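Local coordinates for protein 30-kDa cleavage and polyadenylation specificity factor 30 (Arabidopsis thaliana, PDB 5ZUU) that binds m6A-modified RNA through its YTH domain and, as a component of the CPSF complex, takes part in pre-mRNA 3'-end formation and poly(A) site selection, at residues 49-54 and 77-81; 8-12 and 153-157. The contacts are given in a common frame with arbitrary orientation. Numbering follows the deposited sequence.

Interaction 1: 49-54 and 77-81; sequences LNEAFD and MTSRI
Residues 49-54 form a run of alpha-helix inside helix 46-55, with Phe53 N bonded to Leu49 O and Asp54 N to Asn50 O, both at 2.9 Å. Segment 77-81 leaves the end of strand 70-77: Thr78 turns the chain (phi/psi -111/-1), then Ser79 to Ile81 run extended past the helix. The backbones come closest at Asn50 and Arg80, whose CA atoms lie 5.9 Å apart. Asn50, with chi1 at -83°, pairs its side-chain amide with both the N-H and the C=O of Ile81: Ile81 N donates to Asn50 OD1 (2.7 Å), and Asn50 ND2 donates to Ile81 O (2.9 Å). One turn on, Phe53 (chi1 t) turns one ring face to the Ser79-Arg80 peptide, with Phe53 CZ 3.7 Å from Arg80 N, while Met77 O meets the ring edge, 3.4 Å from Phe53 CE1. Met77, t at all three chi angles, reaches toward the helix, its CE 3.9 Å from Leu49 CB; its SD sits 5.1 Å from the Phe53 centroid in an oblique Met-aromatic contact. Ile81 CD1 touches Leu49 CB at 4.0 Å. On the exposed side Arg80, t at chi1 to chi3, forms a salt bridge with Asp54, donating from NE to Asp54 OD1 (2.8 Å) and from NH1 to Asp54 OD2 (3.0 Å). Here a helix of the YTH domain packs on the loop leaving a central strand; Met77 and Ile81 also touch Phe103 of strand 103-114. The chemistry is layered, from apolar contacts inside, through Asn50 bonding to the loop backbone at Ile81, to an ion pair at the surface.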
ATOM      1  N   LEU A  49      -0.433  -4.046 -12.281  1.00 11.98           N
ATOM      2  CA  LEU A  49       0.267  -2.998 -11.593  1.00 12.95           C
ATOM      3  C   LEU A  49       1.201  -2.303 -12.557  1.00 12.08           C
ATOM      4  O   LEU A  49       1.336  -1.102 -12.425  1.00 13.25           O
ATOM      5  CB  LEU A  49       1.031  -3.463 -10.321  1.00 12.47           C
ATOM      6  CG  LEU A  49       0.131  -4.019  -9.248  1.00 13.08           C
ATOM      7  CD1 LEU A  49       0.946  -4.366  -8.035  1.00 12.95           C
ATOM      8  CD2 LEU A  49      -1.012  -3.076  -8.856  1.00 14.01           C
ATOM      9  N   ASN A  50       1.809  -2.999 -13.520  1.00 11.15           N
ATOM     10  CA  ASN A  50       2.720  -2.291 -14.443  1.00 11.37           C
ATOM     11  C   ASN A  50       1.938  -1.370 -15.384  1.00 11.39           C
ATOM     12  O   ASN A  50       2.414  -0.288 -15.767  1.00 10.90           O
ATOM     13  CB  ASN A  50       3.640  -3.256 -15.241  1.00 11.64           C
ATOM     14  CG  ASN A  50       4.891  -3.682 -14.469  1.00 12.13           C
ATOM     15  OD1 ASN A  50       5.247  -3.071 -13.466  1.00 12.08           O
ATOM     16  ND2 ASN A  50       5.542  -4.753 -14.919  1.00 10.97           N
ATOM     17  N   GLU A  51       0.737  -1.787 -15.772  1.00 11.62           N
ATOM     18  CA  GLU A  51      -0.083  -0.959 -16.633  1.00 12.03           C
ATOM     19  C   GLU A  51      -0.437   0.332 -15.884  1.00 11.21           C
ATOM     20  O   GLU A  51      -0.458   1.409 -16.440  1.00 11.34           O
ATOM     21  CB  GLU A  51      -1.346  -1.765 -17.071  1.00 14.40           C
ATOM     22  CG  GLU A  51      -2.232  -1.144 -18.180  1.00 16.86           C
ATOM     23  CD  GLU A  51      -3.235  -0.061 -17.677  1.00 22.38           C
ATOM     24  OE1 GLU A  51      -3.698   0.788 -18.491  1.00 28.47           O
ATOM     25  OE2 GLU A  51      -3.576  -0.020 -16.473  1.00 23.42           O
ATOM     26  N   ALA A  52      -0.773   0.217 -14.611  1.00 11.39           N
ATOM     27  CA  ALA A  52      -1.088   1.409 -13.786  1.00 10.91           C
ATOM     28  C   ALA A  52       0.184   2.256 -13.611  1.00 10.51           C
ATOM     29  O   ALA A  52       0.145   3.462 -13.839  1.00  9.17           O
ATOM     30  CB  ALA A  52      -1.659   0.973 -12.453  1.00 11.14           C
ATOM     31  N   PHE A  53       1.310   1.611 -13.304  1.00 10.07           N
ATOM     32  CA  PHE A  53       2.530   2.330 -13.110  1.00 11.21           C
ATOM     33  C   PHE A  53       2.881   3.131 -14.330  1.00 13.20           C
ATOM     34  O   PHE A  53       3.268   4.265 -14.203  1.00 13.80           O
ATOM     35  CB  PHE A  53       3.696   1.390 -12.751  1.00 11.44           C
ATOM     36  CG  PHE A  53       4.958   2.109 -12.357  1.00 11.25           C
ATOM     37  CD1 PHE A  53       5.148   2.529 -11.049  1.00 10.59           C
ATOM     38  CD2 PHE A  53       5.980   2.321 -13.305  1.00 12.06           C
ATOM     39  CE1 PHE A  53       6.330   3.190 -10.694  1.00 11.09           C
ATOM     40  CE2 PHE A  53       7.170   2.968 -12.955  1.00 12.12           C
ATOM     41  CZ  PHE A  53       7.335   3.391 -11.637  1.00 11.73           C
ATOM     42  N   ASP A  54       2.694   2.587 -15.532  1.00 14.50           N
ATOM     43  CA  ASP A  54       3.027   3.329 -16.739  1.00 14.31           C
ATOM     44  C   ASP A  54       2.032   4.456 -17.024  1.00 15.37           C
ATOM     45  O   ASP A  54       2.405   5.418 -17.693  1.00 15.13           O
ATOM     46  CB  ASP A  54       3.038   2.390 -17.987  1.00 14.88           C
ATOM     47  CG  ASP A  54       4.092   1.330 -17.932  1.00 15.20           C
ATOM     48  OD1 ASP A  54       5.019   1.362 -17.070  1.00 15.82           O
ATOM     49  OD2 ASP A  54       3.924   0.379 -18.722  1.00 17.42           O
ATOM     50  N   MET A  77       3.736   2.940  -5.276  1.00 12.65           N
ATOM     51  CA  MET A  77       4.559   2.026  -6.073  1.00 12.62           C
ATOM     52  C   MET A  77       5.695   2.849  -6.675  1.00 12.05           C
ATOM     53  O   MET A  77       5.438   3.749  -7.421  1.00 12.89           O
ATOM     54  CB  MET A  77       3.701   1.418  -7.151  1.00 13.31           C
ATOM     55  CG  MET A  77       4.355   0.356  -7.991  1.00 13.54           C
ATOM     56  SD  MET A  77       3.190  -0.292  -9.189  1.00 14.01           S
ATOM     57  CE  MET A  77       4.289  -1.424 -10.075  1.00 14.33           C
ATOM     58  N   THR A  78       6.943   2.601  -6.333  1.00 11.97           N
ATOM     59  CA  THR A  78       8.025   3.451  -6.872  1.00 12.69           C
ATOM     60  C   THR A  78       8.945   2.807  -7.853  1.00 14.34           C
ATOM     61  O   THR A  78       9.831   3.487  -8.326  1.00 17.91           O
ATOM     62  CB  THR A  78       8.878   4.009  -5.751  1.00 12.46           C
ATOM     63  OG1 THR A  78       9.289   2.942  -4.932  1.00 11.97           O
ATOM     64  CG2 THR A  78       8.036   4.905  -4.856  1.00 12.47           C
ATOM     65  N   SER A  79       8.780   1.526  -8.181  1.00 13.61           N
ATOM     66  CA  SER A  79       9.432   1.023  -9.378  1.00 13.89           C
ATOM     67  C   SER A  79       8.462   0.147 -10.170  1.00 13.69           C
ATOM     68  O   SER A  79       7.503  -0.382  -9.630  1.00 13.52           O
ATOM     69  CB  SER A  79      10.723   0.256  -9.074  1.00 12.47           C
ATOM     70  OG  SER A  79      10.415  -0.976  -8.449  1.00 12.22           O
ATOM     71  N   ARG A  80       8.762   0.020 -11.454  1.00 14.69           N
ATOM     72  CA  ARG A  80       8.063  -0.860 -12.372  1.00 15.77           C
ATOM     73  C   ARG A  80       8.473  -2.305 -12.021  1.00 16.60           C
ATOM     74  O   ARG A  80       9.566  -2.525 -11.630  1.00 20.09           O
ATOM     75  CB  ARG A  80       8.403  -0.488 -13.803  1.00 15.92           C
ATOM     76  CG  ARG A  80       7.518  -1.227 -14.813  1.00 16.72           C
ATOM     77  CD  ARG A  80       7.735  -0.643 -16.166  1.00 16.75           C
ATOM     78  NE  ARG A  80       6.655  -0.966 -17.106  1.00 17.83           N
ATOM     79  CZ  ARG A  80       6.536  -2.103 -17.827  1.00 18.51           C
ATOM     80  NH1 ARG A  80       5.521  -2.198 -18.695  1.00 18.50           N
ATOM     81  NH2 ARG A  80       7.380  -3.139 -17.704  1.00 15.69           N
ATOM     82  N   ILE A  81       7.564  -3.260 -12.025  1.00 16.82           N
ATOM     83  CA  ILE A  81       7.927  -4.655 -11.744  1.00 16.58           C
ATOM     84  C   ILE A  81       8.740  -5.224 -12.937  1.00 18.12           C
ATOM     85  O   ILE A  81       8.326  -5.153 -14.099  1.00 17.11           O
ATOM     86  CB  ILE A  81       6.697  -5.543 -11.518  1.00 15.06           C
ATOM     87  CG1 ILE A  81       5.786  -5.013 -10.363  1.00 14.91           C
ATOM     88  CG2 ILE A  81       7.163  -6.949 -11.200  1.00 15.37           C
ATOM     89  CD1 ILE A  81       4.399  -5.677 -10.245  1.00 13.38           C
TER

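Interaction 2: 8-12 and 153-157; sequences TSHPL and YLEPD
This is a polar surface contact between the loop before strand 17-24 and the C-terminal part of helix 142-154 with the residues after it, two segments far apart in sequence. Residues 8-12 are mostly extended after Thr8 (-109/-2); 153-157 takes in the weakly bonded last part of helix 142-154, and Glu155 to Asp157 run extended. The backbones stay well apart, with CA atoms 7.7 Å from Ser9 to Asp157 and 8.2 Å from Pro11 to Tyr153, so side chains bridge the gap. Tyr153 (chi1 -78°, chi2 -86°) points across and donates from OH to His10 O at 2.6 Å, the carbonyl lying near its ring plane; Leu12 CB packs 4.2 Å from Tyr153 CE2. At the other end Thr8 OG1 (chi1 p) donates to Asp157 OD2 at 2.6 Å. Water 1 bridges Ser9 and Asp157, donating to Asp157 OD1 (2.5 Å) and hydrogen-bonded to Ser9 OG (3.0 Å). Asp157 OD1 also forms a salt bridge with Lys109, while the His10 imidazole turns to Glu168 of helix 159-172. His10 bonds by its backbone to Leu108 of strand 103-114. About 15 Å from the bound RNA at nearest atoms, this is a peripheral contact of the YTH fold, joining the segment before its first strand to the end of helix 142-154.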
ATOM      1  N   THR A   8       5.165  13.564  10.265  1.00 28.56           N
ATOM      2  CA  THR A   8       5.576  12.219  10.539  1.00 27.45           C
ATOM      3  C   THR A   8       5.101  11.206   9.509  1.00 24.60           C
ATOM      4  O   THR A   8       5.367  10.058   9.668  1.00 25.45           O
ATOM      5  CB  THR A   8       4.961  11.827  11.876  1.00 27.84           C
ATOM      6  OG1 THR A   8       3.518  11.870  11.752  1.00 27.37           O
ATOM      7  CG2 THR A   8       5.483  12.808  12.965  1.00 26.82           C
ATOM      8  N   SER A   9       4.344  11.639   8.512  1.00 22.51           N
ATOM      9  CA  SER A   9       3.842  10.794   7.445  1.00 21.54           C
ATOM     10  C   SER A   9       3.991  11.576   6.109  1.00 21.99           C
ATOM     11  O   SER A   9       4.242  12.775   6.127  1.00 22.31           O
ATOM     12  CB  SER A   9       2.378  10.395   7.755  1.00 21.17           C
ATOM     13  OG  SER A   9       1.456  11.473   7.600  1.00 19.64           O
ATOM     14  N   HIS A  10       3.902  10.909   4.957  1.00 20.89           N
ATOM     15  CA  HIS A  10       4.003  11.598   3.717  1.00 20.89           C
ATOM     16  C   HIS A  10       2.568  11.831   3.306  1.00 21.01           C
ATOM     17  O   HIS A  10       1.734  10.932   3.417  1.00 19.66           O
ATOM     18  CB  HIS A  10       4.738  10.788   2.644  1.00 21.47           C
ATOM     19  CG  HIS A  10       6.129  10.459   3.017  1.00 21.90           C
ATOM     20  ND1 HIS A  10       7.174  11.332   2.801  1.00 21.96           N
ATOM     21  CD2 HIS A  10       6.649   9.399   3.672  1.00 23.85           C
ATOM     22  CE1 HIS A  10       8.292  10.803   3.271  1.00 22.75           C
ATOM     23  NE2 HIS A  10       8.000   9.638   3.824  1.00 23.70           N
ATOM     24  N   PRO A  11       2.282  13.042   2.844  1.00 20.62           N
ATOM     25  CA  PRO A  11       0.979  13.333   2.264  1.00 20.24           C
ATOM     26  C   PRO A  11       0.732  12.543   0.944  1.00 20.43           C
ATOM     27  O   PRO A  11       1.648  12.224   0.211  1.00 18.05           O
ATOM     28  CB  PRO A  11       1.075  14.810   1.962  1.00 20.98           C
ATOM     29  CG  PRO A  11       2.530  14.989   1.611  1.00 22.43           C
ATOM     30  CD  PRO A  11       3.277  14.087   2.558  1.00 21.63           C
ATOM     31  N   LEU A  12      -0.524  12.252   0.680  1.00 20.74           N
ATOM     32  CA  LEU A  12      -0.939  11.700  -0.549  1.00 22.60           C
ATOM     33  C   LEU A  12      -0.352  12.549  -1.668  1.00 25.55           C
ATOM     34  O   LEU A  12      -0.560  13.733  -1.668  1.00 27.21           O
ATOM     35  CB  LEU A  12      -2.460  11.707  -0.558  1.00 24.95           C
ATOM     36  CG  LEU A  12      -3.097  10.737  -1.518  1.00 26.15           C
ATOM     37  CD1 LEU A  12      -2.719   9.323  -1.100  1.00 25.72           C
ATOM     38  CD2 LEU A  12      -4.585  10.992  -1.502  1.00 27.40           C
ATOM     39  N   TYR A 153      -5.632   8.926   6.379  1.00 12.38           N
ATOM     40  CA  TYR A 153      -5.011  10.144   6.933  1.00 12.74           C
ATOM     41  C   TYR A 153      -5.773  10.754   8.158  1.00 13.65           C
ATOM     42  O   TYR A 153      -5.198  11.586   8.856  1.00 15.57           O
ATOM     43  CB  TYR A 153      -4.839  11.164   5.845  1.00 12.76           C
ATOM     44  CG  TYR A 153      -3.649  10.812   5.011  1.00 13.46           C
ATOM     45  CD1 TYR A 153      -2.355  11.225   5.375  1.00 13.70           C
ATOM     46  CD2 TYR A 153      -3.789  10.008   3.880  1.00 13.03           C
ATOM     47  CE1 TYR A 153      -1.263  10.865   4.605  1.00 13.80           C
ATOM     48  CE2 TYR A 153      -2.718   9.651   3.117  1.00 13.12           C
ATOM     49  CZ  TYR A 153      -1.441  10.054   3.480  1.00 13.63           C
ATOM     50  OH  TYR A 153      -0.396   9.733   2.638  1.00 11.79           O
ATOM     51  N   LEU A 154      -7.021  10.346   8.433  1.00 12.19           N
ATOM     52  CA  LEU A 154      -7.666  10.705   9.668  1.00 12.53           C
ATOM     53  C   LEU A 154      -7.195   9.885  10.843  1.00 12.48           C
ATOM     54  O   LEU A 154      -7.364  10.330  11.976  1.00 13.08           O
ATOM     55  CB  LEU A 154      -9.194  10.613   9.556  1.00 12.06           C
ATOM     56  CG  LEU A 154      -9.787  11.426   8.450  1.00 11.47           C
ATOM     57  CD1 LEU A 154     -11.267  11.112   8.396  1.00 12.36           C
ATOM     58  CD2 LEU A 154      -9.563  12.903   8.597  1.00 11.26           C
ATOM     59  N   GLU A 155      -6.605   8.710  10.626  1.00 12.33           N
ATOM     60  CA  GLU A 155      -6.180   7.878  11.732  1.00 12.97           C
ATOM     61  C   GLU A 155      -4.829   8.258  12.229  1.00 12.72           C
ATOM     62  O   GLU A 155      -3.992   8.704  11.465  1.00 13.58           O
ATOM     63  CB  GLU A 155      -6.174   6.370  11.390  1.00 13.80           C
ATOM     64  CG  GLU A 155      -7.538   5.844  11.039  1.00 13.42           C
ATOM     65  CD  GLU A 155      -8.551   6.076  12.155  1.00 14.51           C
ATOM     66  OE1 GLU A 155      -9.741   6.420  11.853  1.00 15.86           O
ATOM     67  OE2 GLU A 155      -8.195   5.851  13.334  1.00 13.53           O
ATOM     68  N   PRO A 156      -4.610   8.132  13.545  1.00 14.19           N
ATOM     69  CA  PRO A 156      -3.240   8.369  14.118  1.00 13.40           C
ATOM     70  C   PRO A 156      -2.237   7.372  13.526  1.00 13.86           C
ATOM     71  O   PRO A 156      -2.608   6.201  13.216  1.00 12.31           O
ATOM     72  CB  PRO A 156      -3.405   8.080  15.600  1.00 13.44           C
ATOM     73  CG  PRO A 156      -4.890   8.227  15.840  1.00 14.30           C
ATOM     74  CD  PRO A 156      -5.608   7.831  14.586  1.00 13.78           C
ATOM     75  N   ASP A 157      -0.999   7.832  13.369  1.00 13.59           N
ATOM     76  CA  ASP A 157       0.098   6.988  12.970  1.00 14.82           C
ATOM     77  C   ASP A 157       0.158   5.755  13.863  1.00 15.45           C
ATOM     78  O   ASP A 157      -0.020   5.891  15.078  1.00 16.09           O
ATOM     79  CB  ASP A 157       1.427   7.733  13.133  1.00 15.17           C
ATOM     80  CG  ASP A 157       1.592   8.833  12.180  1.00 16.60           C
ATOM     81  OD1 ASP A 157       0.750   9.062  11.259  1.00 16.73           O
ATOM     82  OD2 ASP A 157       2.619   9.532  12.319  1.00 21.09           O
TER
HETATM   83  O   HOH W   1       1.062  11.440  10.578  1.00 29.69           O

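From the N terminus, the chain passes first through 8-12, the loop before strand 17-24. It then enters that strand, and after helix 27-36 and strand 38-39 reaches helix 46-55. After strands 58-65 and 70-77, residues 77-81 return to that helix and close the short loop of interaction 1. Strand 103-114 follows, and at the end of helix 142-154 residues 153-157 come back to 8-12, closing the long loop of interaction 2 that wholly encloses the short one. The two contacts lie on opposite sides of the chain's centre, about 23 Å between centres, without touching. Strand 103-114 is their common neighbour: Phe103 beside interaction 1, Leu108 and Lys109 beside interaction 2.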